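Local structure of pyroglutatmate porin OpdO (Pseudomonas aeruginosa, 2Y0K) at residues A[247-252]-A[264-269]; A[285-290]-A[299-304]; A[294-299]-A[328-333]; A[322-327]-A[339-344]. The protein is an outer-membrane porin of the OprD family, a barrel-shaped channel that probably lets small solutes, possibly pyroglutamate, cross the membrane. All coordinates share one frame; numbering follows the deposited sequence.

Interaction 1 of 4, residues A[247-252]-A[264-269]. With C8E ((hydroxyethyloxy)tri(ethyloxy)octane), chain F; C8E ((hydroxyethyloxy)tri(ethyloxy)octane), chain E.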
# COMPACT_ATOMS: atom_id res chain seq x y z
N ARG A 247 -14.68 0.28 -14.24
CA ARG A 247 -15.20 1.08 -13.15
C ARG A 247 -15.14 0.28 -11.85
O ARG A 247 -15.36 -0.94 -11.83
CB ARG A 247 -16.63 1.54 -13.45
CG ARG A 247 -16.72 2.29 -14.77
CD ARG A 247 -18.12 2.26 -15.35
NE ARG A 247 -19.01 3.19 -14.66
CZ ARG A 247 -19.43 4.35 -15.17
NH1 ARG A 247 -19.06 4.71 -16.39
NH2 ARG A 247 -20.23 5.13 -14.45
N ALA A 248 -14.84 0.97 -10.75
CA ALA A 248 -14.77 0.32 -9.46
C ALA A 248 -15.36 1.20 -8.38
O ALA A 248 -14.91 2.32 -8.14
CB ALA A 248 -13.31 -0.04 -9.11
N PHE A 249 -16.37 0.66 -7.72
CA PHE A 249 -17.02 1.36 -6.63
C PHE A 249 -16.74 0.61 -5.34
O PHE A 249 -16.83 -0.63 -5.30
CB PHE A 249 -18.53 1.43 -6.88
CG PHE A 249 -19.33 1.69 -5.65
CD1 PHE A 249 -19.24 2.90 -4.99
CD2 PHE A 249 -20.17 0.72 -5.13
CE1 PHE A 249 -19.98 3.15 -3.85
CE2 PHE A 249 -20.91 0.96 -3.98
CZ PHE A 249 -20.81 2.18 -3.34
N GLY A 250 -16.40 1.34 -4.29
CA GLY A 250 -16.16 0.73 -3.00
C GLY A 250 -16.82 1.49 -1.87
O GLY A 250 -16.87 2.71 -1.88
N ALA A 251 -17.33 0.75 -0.89
CA ALA A 251 -17.85 1.34 0.33
C ALA A 251 -17.31 0.56 1.54
O ALA A 251 -17.50 -0.65 1.63
CB ALA A 251 -19.39 1.33 0.31
N LEU A 252 -16.64 1.26 2.45
CA LEU A 252 -16.20 0.64 3.70
C LEU A 252 -16.70 1.39 4.92
O LEU A 252 -16.47 2.60 5.08
CB LEU A 252 -14.68 0.55 3.75
CG LEU A 252 -14.06 -0.36 4.82
CD1 LEU A 252 -14.49 -1.80 4.63
CD2 LEU A 252 -12.54 -0.25 4.77
N ALA A 264 -17.49 -3.38 7.63
CA ALA A 264 -18.20 -4.06 6.55
C ALA A 264 -17.87 -3.33 5.28
O ALA A 264 -17.92 -2.10 5.23
CB ALA A 264 -19.70 -4.06 6.79
N GLY A 265 -17.52 -4.09 4.25
CA GLY A 265 -17.13 -3.49 2.99
C GLY A 265 -17.91 -4.05 1.81
O GLY A 265 -18.28 -5.23 1.78
N TYR A 266 -18.16 -3.18 0.84
CA TYR A 266 -18.80 -3.61 -0.38
C TYR A 266 -18.04 -3.06 -1.59
O TYR A 266 -17.70 -1.88 -1.62
CB TYR A 266 -20.27 -3.18 -0.43
CG TYR A 266 -20.92 -3.52 -1.75
CD1 TYR A 266 -21.40 -4.80 -2.00
CD2 TYR A 266 -21.02 -2.58 -2.76
CE1 TYR A 266 -21.98 -5.12 -3.22
CE2 TYR A 266 -21.60 -2.88 -3.97
CZ TYR A 266 -22.07 -4.15 -4.20
OH TYR A 266 -22.64 -4.45 -5.42
N GLN A 267 -17.81 -3.93 -2.57
CA GLN A 267 -17.04 -3.57 -3.76
C GLN A 267 -17.66 -4.16 -5.04
O GLN A 267 -18.14 -5.30 -5.06
CB GLN A 267 -15.61 -4.06 -3.59
CG GLN A 267 -14.61 -3.64 -4.67
CD GLN A 267 -13.15 -3.84 -4.21
OE1 GLN A 267 -12.63 -3.05 -3.40
NE2 GLN A 267 -12.49 -4.91 -4.70
N ARG A 268 -17.68 -3.37 -6.11
CA ARG A 268 -18.22 -3.82 -7.38
C ARG A 268 -17.37 -3.29 -8.52
O ARG A 268 -17.16 -2.08 -8.66
CB ARG A 268 -19.69 -3.41 -7.54
CG ARG A 268 -20.32 -3.60 -8.95
CD ARG A 268 -20.25 -5.05 -9.48
NE ARG A 268 -21.49 -5.42 -10.17
CZ ARG A 268 -21.63 -5.63 -11.49
NH1 ARG A 268 -20.58 -5.52 -12.31
NH2 ARG A 268 -22.82 -5.96 -11.99
N ILE A 269 -16.85 -4.21 -9.32
CA ILE A 269 -16.01 -3.85 -10.44
C ILE A 269 -16.86 -4.03 -11.71
O ILE A 269 -17.62 -5.00 -11.82
CB ILE A 269 -14.69 -4.69 -10.44
CG1 ILE A 269 -13.58 -4.03 -9.61
CG2 ILE A 269 -14.15 -4.84 -11.84
CD1 ILE A 269 -13.89 -3.75 -8.16
O9 C8E F . -23.97 3.82 0.46
C10 C8E F . -23.15 2.68 0.64
C11 C8E F . -23.47 1.62 -0.41
O12 C8E F . -22.90 0.39 -0.01
C13 C8E F . -23.77 -0.71 -0.20
C14 C8E F . -23.96 -0.94 -1.70
O15 C8E F . -25.04 -1.82 -1.92
C16 C8E F . -24.69 -3.18 -1.76
C17 C8E F . -25.47 -4.02 -2.77
C1 C8E E . -22.62 2.96 -8.10
C2 C8E E . -22.56 4.45 -7.79
C3 C8E E . -21.13 4.90 -7.47
C4 C8E E . -21.04 5.67 -6.14
C5 C8E E . -19.98 6.78 -6.21
C6 C8E E . -19.92 7.64 -4.95
C7 C8E E . -18.56 8.35 -4.85
C8 C8E E . -18.58 9.51 -3.85
O9 C8E E . -17.56 10.46 -4.14
C10 C8E E . -18.07 11.77 -4.26
C11 C8E E . -16.92 12.72 -4.55
O12 C8E E . -17.10 13.96 -3.89
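Ala248 packs on Ile269 within the paired antiparallel strands 245-257 and 260-270, its CB resting 3.9 Å from Ile269 CD1 on the face turned toward the loop between strands 260-270 and 300-309. The next residue, Phe249, exchanges two backbone bonds with Arg268 and projects from the other face, where its CE2 comes 3.7 Å from Tyr266 CD2. The two side chains cross at about a right angle: CE2 enters at the edge of the tyrosine ring, near its plane. The chain E detergent lies over one face of Phe249. Gly250 faces Gln267, whose amide reaches inward to Asn287 N and to the carbonyls of Asp293 and Phe294. Ala251 and Tyr266 form the second doubly bonded pair, Ala251 O accepting from Tyr266 N at 2.7 Å; the small CB of Ala251 meets detergent O12 of chain F at 3.6 Å. Detergent C16 of chain F sits 3.5 Å above the plane of the Tyr266 ring, over its centre. Leu252 lays CD1 3.5 Å from Gly265 CA. The chemistry thus implies a two-sided barrel wall, aromatic and detergent-coated outside, with a glutamine amide holding that loop inside.

Interaction 2 of 4, residues A[285-290]-A[299-304]. With C8E ((hydroxyethyloxy)tri(ethyloxy)octane), chain G.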
# COMPACT_ATOMS: atom_id res chain seq x y z
N LEU A 285 -8.41 -0.42 -3.42
CA LEU A 285 -9.71 -1.06 -3.40
C LEU A 285 -10.09 -1.39 -1.96
O LEU A 285 -9.25 -1.90 -1.20
CB LEU A 285 -9.65 -2.35 -4.24
CG LEU A 285 -9.39 -2.13 -5.73
CD1 LEU A 285 -9.15 -3.46 -6.45
CD2 LEU A 285 -10.55 -1.38 -6.35
N VAL A 286 -11.32 -1.13 -1.56
CA VAL A 286 -11.66 -1.38 -0.15
C VAL A 286 -11.58 -2.86 0.26
O VAL A 286 -11.42 -3.16 1.44
CB VAL A 286 -13.04 -0.82 0.26
CG1 VAL A 286 -13.12 0.67 -0.07
CG2 VAL A 286 -14.18 -1.60 -0.38
N ASN A 287 -11.70 -3.77 -0.70
CA ASN A 287 -11.64 -5.21 -0.41
C ASN A 287 -10.32 -5.85 -0.85
O ASN A 287 -10.24 -7.07 -1.02
CB ASN A 287 -12.83 -5.96 -1.03
CG ASN A 287 -14.15 -5.64 -0.33
OD1 ASN A 287 -15.23 -5.92 -0.85
ND2 ASN A 287 -14.06 -5.05 0.86
N PHE A 288 -9.30 -5.02 -1.03
CA PHE A 288 -7.94 -5.50 -1.25
C PHE A 288 -7.41 -6.01 0.09
O PHE A 288 -7.38 -5.28 1.07
CB PHE A 288 -7.06 -4.35 -1.78
CG PHE A 288 -5.58 -4.65 -1.77
CD1 PHE A 288 -5.06 -5.75 -2.46
CD2 PHE A 288 -4.70 -3.80 -1.11
CE1 PHE A 288 -3.69 -6.01 -2.46
CE2 PHE A 288 -3.33 -4.05 -1.10
CZ PHE A 288 -2.82 -5.14 -1.77
N ILE A 289 -7.02 -7.27 0.14
CA ILE A 289 -6.58 -7.84 1.41
C ILE A 289 -5.25 -8.59 1.24
O ILE A 289 -4.47 -8.25 0.33
CB ILE A 289 -7.67 -8.71 2.04
CG1 ILE A 289 -8.09 -9.84 1.09
CG2 ILE A 289 -8.89 -7.86 2.39
CD1 ILE A 289 -9.08 -10.76 1.71
N GLN A 290 -4.98 -9.61 2.07
CA GLN A 290 -3.64 -10.21 2.10
C GLN A 290 -3.16 -10.69 0.74
O GLN A 290 -2.02 -10.45 0.36
CB GLN A 290 -3.51 -11.34 3.14
CG GLN A 290 -2.10 -11.96 3.20
CD GLN A 290 -1.93 -12.95 4.37
OE1 GLN A 290 -2.60 -12.85 5.39
NE2 GLN A 290 -1.01 -13.89 4.22
N GLU A 299 -16.47 -8.44 -10.92
CA GLU A 299 -16.49 -8.93 -9.54
C GLU A 299 -17.28 -8.06 -8.56
O GLU A 299 -17.15 -6.84 -8.51
CB GLU A 299 -15.07 -9.14 -9.02
CG GLU A 299 -15.06 -9.87 -7.68
CD GLU A 299 -13.78 -10.63 -7.43
OE1 GLU A 299 -12.72 -10.30 -8.03
OE2 GLU A 299 -13.83 -11.60 -6.64
N ARG A 300 -18.11 -8.73 -7.77
CA ARG A 300 -18.85 -8.09 -6.71
C ARG A 300 -18.45 -8.81 -5.44
O ARG A 300 -18.38 -10.04 -5.41
CB ARG A 300 -20.35 -8.21 -6.95
CG ARG A 300 -21.20 -8.04 -5.70
CD ARG A 300 -22.68 -8.22 -6.04
NE ARG A 300 -22.95 -9.58 -6.53
CZ ARG A 300 -24.04 -9.94 -7.20
NH1 ARG A 300 -24.97 -9.03 -7.49
NH2 ARG A 300 -24.19 -11.19 -7.59
N SER A 301 -18.15 -8.05 -4.39
CA SER A 301 -17.62 -8.65 -3.17
C SER A 301 -18.09 -7.92 -1.93
O SER A 301 -18.44 -6.74 -1.97
CB SER A 301 -16.08 -8.65 -3.21
OG SER A 301 -15.55 -7.33 -3.30
N TRP A 302 -18.09 -8.63 -0.81
CA TRP A 302 -18.42 -8.04 0.47
C TRP A 302 -17.45 -8.56 1.49
O TRP A 302 -16.95 -9.68 1.37
CB TRP A 302 -19.86 -8.32 0.90
CG TRP A 302 -20.21 -9.76 1.02
CD1 TRP A 302 -20.85 -10.53 0.07
CD2 TRP A 302 -19.99 -10.62 2.15
NE1 TRP A 302 -21.03 -11.81 0.55
CE2 TRP A 302 -20.51 -11.89 1.82
CE3 TRP A 302 -19.41 -10.43 3.41
CZ2 TRP A 302 -20.46 -12.98 2.70
CZ3 TRP A 302 -19.36 -11.52 4.29
CH2 TRP A 302 -19.88 -12.77 3.92
N GLN A 303 -17.15 -7.73 2.47
CA GLN A 303 -16.13 -8.03 3.46
C GLN A 303 -16.69 -7.80 4.84
O GLN A 303 -17.40 -6.81 5.09
CB GLN A 303 -14.89 -7.13 3.26
CG GLN A 303 -13.99 -6.99 4.52
CD GLN A 303 -12.68 -6.20 4.28
OE1 GLN A 303 -11.74 -6.30 5.08
NE2 GLN A 303 -12.63 -5.41 3.22
N LEU A 304 -16.38 -8.72 5.75
CA LEU A 304 -16.57 -8.46 7.17
C LEU A 304 -15.22 -8.57 7.84
O LEU A 304 -14.46 -9.51 7.59
CB LEU A 304 -17.57 -9.42 7.80
CG LEU A 304 -19.01 -9.11 7.38
CD1 LEU A 304 -20.00 -10.21 7.81
CD2 LEU A 304 -19.43 -7.76 7.97
O9 C8E G . -17.18 -10.57 11.23
C10 C8E G . -15.78 -10.53 11.00
C11 C8E G . -15.17 -11.83 11.50
O12 C8E G . -14.49 -12.51 10.46
C13 C8E G . -14.56 -13.91 10.68
C14 C8E G . -13.62 -14.63 9.74
O15 C8E G . -14.12 -15.93 9.52
C16 C8E G . -14.76 -16.00 8.26
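The carboxamides of Asn287 and Gln303 run antiparallel alongside one another, their planes 63° apart. Ser301 OG donates to Asn287 OD1 at 2.8 Å, in the carbonyl plane and on a lone pair of OD1. The other end of that amide, ND2, packs against the Gln303 chain, 3.3 Å from its CB. The modelled approach of ND2 to Gln303 NE2 would bring two donors together and is doubtful. As modelled, both amide nitrogens point weakly at Val286 O, Gln303 NE2 from 3.1 Å. Ser301 is able to serve Asn287 because its OG stands between its own backbone N and carbonyl carbon (chi1 61°), while Gln303 reaches the loop with its chain extended beyond CG. Ile289 CG2 adds a looser touch, 4.2 Å from Gln303 OE1. A type I turn from Leu285 to Phe288, closed by Phe288 N on Leu285 O, presents Asn287, and Gln267 OE1 of the adjacent strand holds its backbone N. Polar side chains of strand 300-309 thus receive a loop folded against the inner wall, as in porins whose inward-folded loops narrow the barrel channel.

Interaction 3 of 4, residues A[294-299]-A[328-333]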
# COMPACT_ATOMS: atom_id res chain seq x y z
N PHE A 294 -9.80 -8.54 -5.34
CA PHE A 294 -11.20 -8.64 -5.70
C PHE A 294 -11.55 -7.63 -6.77
O PHE A 294 -12.64 -7.04 -6.78
CB PHE A 294 -12.09 -8.51 -4.45
CG PHE A 294 -12.06 -9.75 -3.60
CD1 PHE A 294 -11.03 -9.96 -2.70
CD2 PHE A 294 -13.01 -10.75 -3.78
CE1 PHE A 294 -10.97 -11.12 -1.95
CE2 PHE A 294 -12.96 -11.91 -3.05
CZ PHE A 294 -11.94 -12.10 -2.12
N GLY A 295 -10.61 -7.43 -7.68
CA GLY A 295 -10.77 -6.47 -8.76
C GLY A 295 -10.86 -7.15 -10.11
O GLY A 295 -10.45 -6.57 -11.13
N ASN A 296 -11.40 -8.38 -10.13
CA ASN A 296 -11.59 -9.13 -11.38
C ASN A 296 -12.77 -8.60 -12.17
O ASN A 296 -13.68 -7.98 -11.60
CB ASN A 296 -11.83 -10.62 -11.11
CG ASN A 296 -10.62 -11.32 -10.55
OD1 ASN A 296 -9.68 -11.64 -11.29
ND2 ASN A 296 -10.62 -11.54 -9.24
N VAL A 297 -12.77 -8.87 -13.47
CA VAL A 297 -13.85 -8.40 -14.33
C VAL A 297 -15.20 -8.72 -13.69
O VAL A 297 -15.45 -9.86 -13.28
CB VAL A 297 -13.77 -9.02 -15.74
CG1 VAL A 297 -14.93 -8.55 -16.61
CG2 VAL A 297 -12.42 -8.69 -16.39
N ASP A 298 -16.04 -7.70 -13.57
CA ASP A 298 -17.42 -7.84 -13.08
C ASP A 298 -17.58 -8.25 -11.62
O ASP A 298 -18.71 -8.37 -11.14
CB ASP A 298 -18.20 -8.80 -13.97
CG ASP A 298 -18.64 -8.15 -15.26
OD1 ASP A 298 -18.71 -6.90 -15.27
OD2 ASP A 298 -18.92 -8.89 -16.25
N GLU A 299 -16.47 -8.44 -10.92
CA GLU A 299 -16.49 -8.93 -9.54
C GLU A 299 -17.28 -8.06 -8.56
O GLU A 299 -17.15 -6.84 -8.51
CB GLU A 299 -15.07 -9.14 -9.02
CG GLU A 299 -15.06 -9.87 -7.68
CD GLU A 299 -13.78 -10.63 -7.43
OE1 GLU A 299 -12.72 -10.30 -8.03
OE2 GLU A 299 -13.83 -11.60 -6.64
N ASP A 328 -18.41 -12.75 -6.13
CA ASP A 328 -19.10 -13.49 -7.18
C ASP A 328 -19.32 -12.57 -8.38
O ASP A 328 -18.82 -11.43 -8.41
CB ASP A 328 -20.44 -14.06 -6.68
CG ASP A 328 -21.42 -12.98 -6.24
OD1 ASP A 328 -21.08 -11.78 -6.33
OD2 ASP A 328 -22.55 -13.31 -5.82
N ASN A 329 -20.08 -13.07 -9.35
CA ASN A 329 -20.32 -12.36 -10.60
C ASN A 329 -19.08 -12.24 -11.49
O ASN A 329 -19.10 -11.52 -12.48
CB ASN A 329 -20.92 -10.97 -10.36
CG ASN A 329 -21.66 -10.43 -11.58
OD1 ASN A 329 -22.54 -11.10 -12.14
ND2 ASN A 329 -21.30 -9.22 -12.01
N VAL A 330 -18.01 -12.94 -11.15
CA VAL A 330 -16.79 -12.83 -11.94
C VAL A 330 -16.94 -13.40 -13.35
O VAL A 330 -17.56 -14.45 -13.55
CB VAL A 330 -15.57 -13.46 -11.22
CG1 VAL A 330 -14.31 -13.31 -12.07
CG2 VAL A 330 -15.35 -12.80 -9.85
N ALA A 331 -16.38 -12.69 -14.33
CA ALA A 331 -16.50 -13.09 -15.72
C ALA A 331 -15.62 -14.28 -16.06
O ALA A 331 -14.41 -14.26 -15.83
CB ALA A 331 -16.18 -11.91 -16.65
N ARG A 332 -16.24 -15.33 -16.60
CA ARG A 332 -15.53 -16.48 -17.15
C ARG A 332 -16.04 -16.65 -18.57
O ARG A 332 -17.11 -17.20 -18.79
CB ARG A 332 -15.82 -17.74 -16.34
CG ARG A 332 -15.62 -17.57 -14.85
CD ARG A 332 -15.44 -18.91 -14.16
NE ARG A 332 -16.67 -19.69 -14.11
CZ ARG A 332 -16.73 -20.96 -13.71
NH1 ARG A 332 -15.63 -21.59 -13.34
NH2 ARG A 332 -17.90 -21.59 -13.70
N GLY A 333 -15.26 -16.16 -19.53
CA GLY A 333 -15.76 -16.07 -20.88
C GLY A 333 -17.05 -15.28 -20.85
O GLY A 333 -17.13 -14.25 -20.19
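Glu299 OE1, at the end of a side chain that lies along Val330, is gripped by two donors of Asn296. The amide ND2 approaches at 2.7 Å on the syn side, 25° out of the carboxylate plane, and the backbone N of Asn296 meets the anti lone pair of OE1 at 3.1 Å. Both bonds tie together the ends of a type II turn, Asn296 to Glu299, which meets strand 318-332 at its G1 beta bulge, where Asn329 and Val330 both face Gly338. With CG trans to its backbone N (chi1 -170°) and an extended chain beyond, Glu299 brings its CD to 3.6 Å from Val330 CG2. The other valine methyl, CG1, touches Asn296 CB, so Val330 is wedged between the first and last residues of the turn. Two bonds fasten the turn to the strand. Ala331 N donates to Val297 O at 3.2 Å, from above the carbonyl plane, and Asn329 ND2 donates to Asp298 O at 2.9 Å. The carboxylate of Asp328, further back on the strand, forms a salt bridge with Arg300. The contact thus joins the end of the inward loop to the neighbouring barrel strand. Beside these bonds, Val297 CG1 packs 3.6 Å from Ala331 CB.

Interaction 4 of 4, residues A[322-327]-A[339-344]. With C8E ((hydroxyethyloxy)tri(ethyloxy)octane), chain G.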
# COMPACT_ATOMS: atom_id res chain seq x y z
N SER A 322 -9.20 -10.41 12.11
CA SER A 322 -9.72 -11.48 11.31
C SER A 322 -10.67 -10.90 10.27
O SER A 322 -11.47 -10.02 10.58
CB SER A 322 -10.44 -12.51 12.19
OG SER A 322 -11.10 -13.47 11.40
N ARG A 323 -10.56 -11.36 9.03
CA ARG A 323 -11.45 -10.86 8.00
C ARG A 323 -11.82 -11.90 6.97
O ARG A 323 -11.10 -12.88 6.75
CB ARG A 323 -10.88 -9.61 7.31
CG ARG A 323 -9.51 -9.79 6.71
CD ARG A 323 -8.98 -8.51 6.07
NE ARG A 323 -7.61 -8.71 5.66
CZ ARG A 323 -6.73 -7.74 5.40
NH1 ARG A 323 -7.08 -6.46 5.49
NH2 ARG A 323 -5.48 -8.06 5.06
N TYR A 324 -12.96 -11.67 6.32
CA TYR A 324 -13.45 -12.58 5.30
C TYR A 324 -14.07 -11.77 4.17
O TYR A 324 -14.76 -10.77 4.41
CB TYR A 324 -14.47 -13.55 5.90
CG TYR A 324 -15.06 -14.57 4.95
CD1 TYR A 324 -14.42 -15.79 4.71
CD2 TYR A 324 -16.28 -14.34 4.32
CE1 TYR A 324 -14.98 -16.74 3.85
CE2 TYR A 324 -16.85 -15.28 3.46
CZ TYR A 324 -16.19 -16.47 3.22
OH TYR A 324 -16.75 -17.39 2.37
N VAL A 325 -13.80 -12.21 2.95
CA VAL A 325 -14.32 -11.56 1.76
C VAL A 325 -14.83 -12.61 0.81
O VAL A 325 -14.12 -13.57 0.50
CB VAL A 325 -13.23 -10.75 1.04
CG1 VAL A 325 -13.85 -9.93 -0.09
CG2 VAL A 325 -12.50 -9.84 2.03
N SER A 326 -16.04 -12.39 0.32
CA SER A 326 -16.65 -13.27 -0.66
C SER A 326 -16.98 -12.51 -1.93
O SER A 326 -17.64 -11.46 -1.90
CB SER A 326 -17.91 -13.91 -0.09
OG SER A 326 -18.46 -14.79 -1.05
N GLY A 327 -16.52 -13.03 -3.06
CA GLY A 327 -16.81 -12.41 -4.35
C GLY A 327 -17.56 -13.33 -5.29
O GLY A 327 -17.37 -14.56 -5.25
N LYS A 339 -16.61 -17.28 -8.80
CA LYS A 339 -16.66 -16.88 -7.41
C LYS A 339 -15.42 -17.27 -6.64
O LYS A 339 -14.71 -18.22 -7.00
CB LYS A 339 -17.92 -17.40 -6.71
CG LYS A 339 -18.30 -18.79 -7.06
CD LYS A 339 -19.82 -18.91 -6.99
CE LYS A 339 -20.48 -18.04 -8.06
NZ LYS A 339 -21.96 -18.17 -8.09
N GLU A 340 -15.16 -16.50 -5.59
CA GLU A 340 -14.02 -16.74 -4.74
C GLU A 340 -14.29 -16.24 -3.35
O GLU A 340 -15.18 -15.42 -3.12
CB GLU A 340 -12.77 -16.05 -5.31
CG GLU A 340 -12.85 -14.53 -5.36
CD GLU A 340 -11.55 -13.90 -5.85
OE1 GLU A 340 -10.52 -14.61 -5.82
OE2 GLU A 340 -11.56 -12.73 -6.29
N TRP A 341 -13.52 -16.74 -2.40
CA TRP A 341 -13.52 -16.16 -1.09
C TRP A 341 -12.14 -16.28 -0.48
O TRP A 341 -11.36 -17.14 -0.89
CB TRP A 341 -14.58 -16.79 -0.20
CG TRP A 341 -14.47 -18.25 0.02
CD1 TRP A 341 -15.20 -19.24 -0.62
CD2 TRP A 341 -13.62 -18.92 0.95
NE1 TRP A 341 -14.83 -20.47 -0.14
CE2 TRP A 341 -13.87 -20.31 0.83
CE3 TRP A 341 -12.67 -18.48 1.88
CZ2 TRP A 341 -13.21 -21.25 1.61
CZ3 TRP A 341 -12.01 -19.43 2.65
CH2 TRP A 341 -12.29 -20.80 2.51
N GLU A 342 -11.84 -15.40 0.47
CA GLU A 342 -10.55 -15.40 1.15
C GLU A 342 -10.75 -15.10 2.63
O GLU A 342 -11.54 -14.23 3.01
CB GLU A 342 -9.59 -14.37 0.53
CG GLU A 342 -8.18 -14.34 1.19
CD GLU A 342 -7.23 -13.28 0.59
OE1 GLU A 342 -7.41 -12.87 -0.58
OE2 GLU A 342 -6.29 -12.86 1.31
N ARG A 343 -10.03 -15.84 3.47
CA ARG A 343 -10.02 -15.60 4.89
C ARG A 343 -8.62 -15.12 5.26
O ARG A 343 -7.64 -15.70 4.80
CB ARG A 343 -10.36 -16.89 5.63
CG ARG A 343 -10.37 -16.75 7.15
CD ARG A 343 -10.33 -18.12 7.81
NE ARG A 343 -11.38 -18.98 7.27
CZ ARG A 343 -11.16 -20.12 6.63
NH1 ARG A 343 -9.93 -20.57 6.44
NH2 ARG A 343 -12.19 -20.82 6.17
N ASN A 344 -8.52 -14.05 6.05
CA ASN A 344 -7.22 -13.64 6.62
C ASN A 344 -7.29 -13.61 8.14
O ASN A 344 -8.30 -13.19 8.71
CB ASN A 344 -6.78 -12.24 6.16
CG ASN A 344 -6.61 -12.10 4.66
OD1 ASN A 344 -6.43 -13.09 3.94
ND2 ASN A 344 -6.65 -10.87 4.18
O9 C8E G . -17.18 -10.57 11.23
C10 C8E G . -15.78 -10.53 11.00
C11 C8E G . -15.17 -11.83 11.50
O12 C8E G . -14.49 -12.51 10.46
C13 C8E G . -14.56 -13.91 10.68
C14 C8E G . -13.62 -14.63 9.74
O15 C8E G . -14.12 -15.93 9.52
C16 C8E G . -14.76 -16.00 8.26
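Tyr324 and Trp341 meet on one face of this strand pair. The tyrosine OH sits 3.3 Å above the plane of the Trp341 indole, offset toward the rim, and Tyr324 CE1 comes 3.5 Å from Trp341 CE3. The rings are oblique to each other, with planes 31° apart. Trp341 is brought beneath the hydroxyl because its CG lies between its backbone N and carbonyl carbon (chi1 59°), and Tyr324 reaches out from the neighbouring strand. Arg343 adds to the same cluster, one face of its guanidinium lying over Trp341 CZ3. Detergent C16 of chain G also touches Tyr324, 3.4 Å from its CB.

The opposite face carries Arg323, Val325, Glu342 and Asn344. Arg323 and Asn344 cross obliquely, their aliphatic parts meeting at Arg323 CG and Asn344 CB, 3.7 Å apart. Glu342 points its carboxylate to the backbone N atoms of Ile291 and Gly292, so the inward loop is held by this strand too. Behind all these side chains stands the backbone ladder: Arg323 with Asn344, Val325 with Glu342 and Gly327 with Glu340 each exchange two bonds, the shortest being Gly327 N to Glu340 O at 2.7 Å. Such an antiparallel hairpin, with aromatic side chains toward the detergent and mostly polar ones toward the interior, is typical of the transmembrane barrel of porins.

Interactions 1, 2 and 4 follow one another around the barrel wall: strand 260-270 is bonded to strand 300-309 through Gly265 O and Gln303 N (2.8 Å), and strand 300-309 to strand 318-332 through Leu304 O and Tyr324 N (2.9 Å). The centres of interactions 1 and 2 are about 7 Å apart, those of 2 and 4 about 8 Å. Interaction 3 shares Glu299 with interaction 2, and the Arg300 to Asp328 salt bridge (NE to OD1, 2.9 Å) joins the two. Glu299 OE2 also lies 2.6 Å from Glu340 OE2 of interaction 4, a closeness suggesting that a proton may be shared. Detergent of chain G touches both 2 and 4.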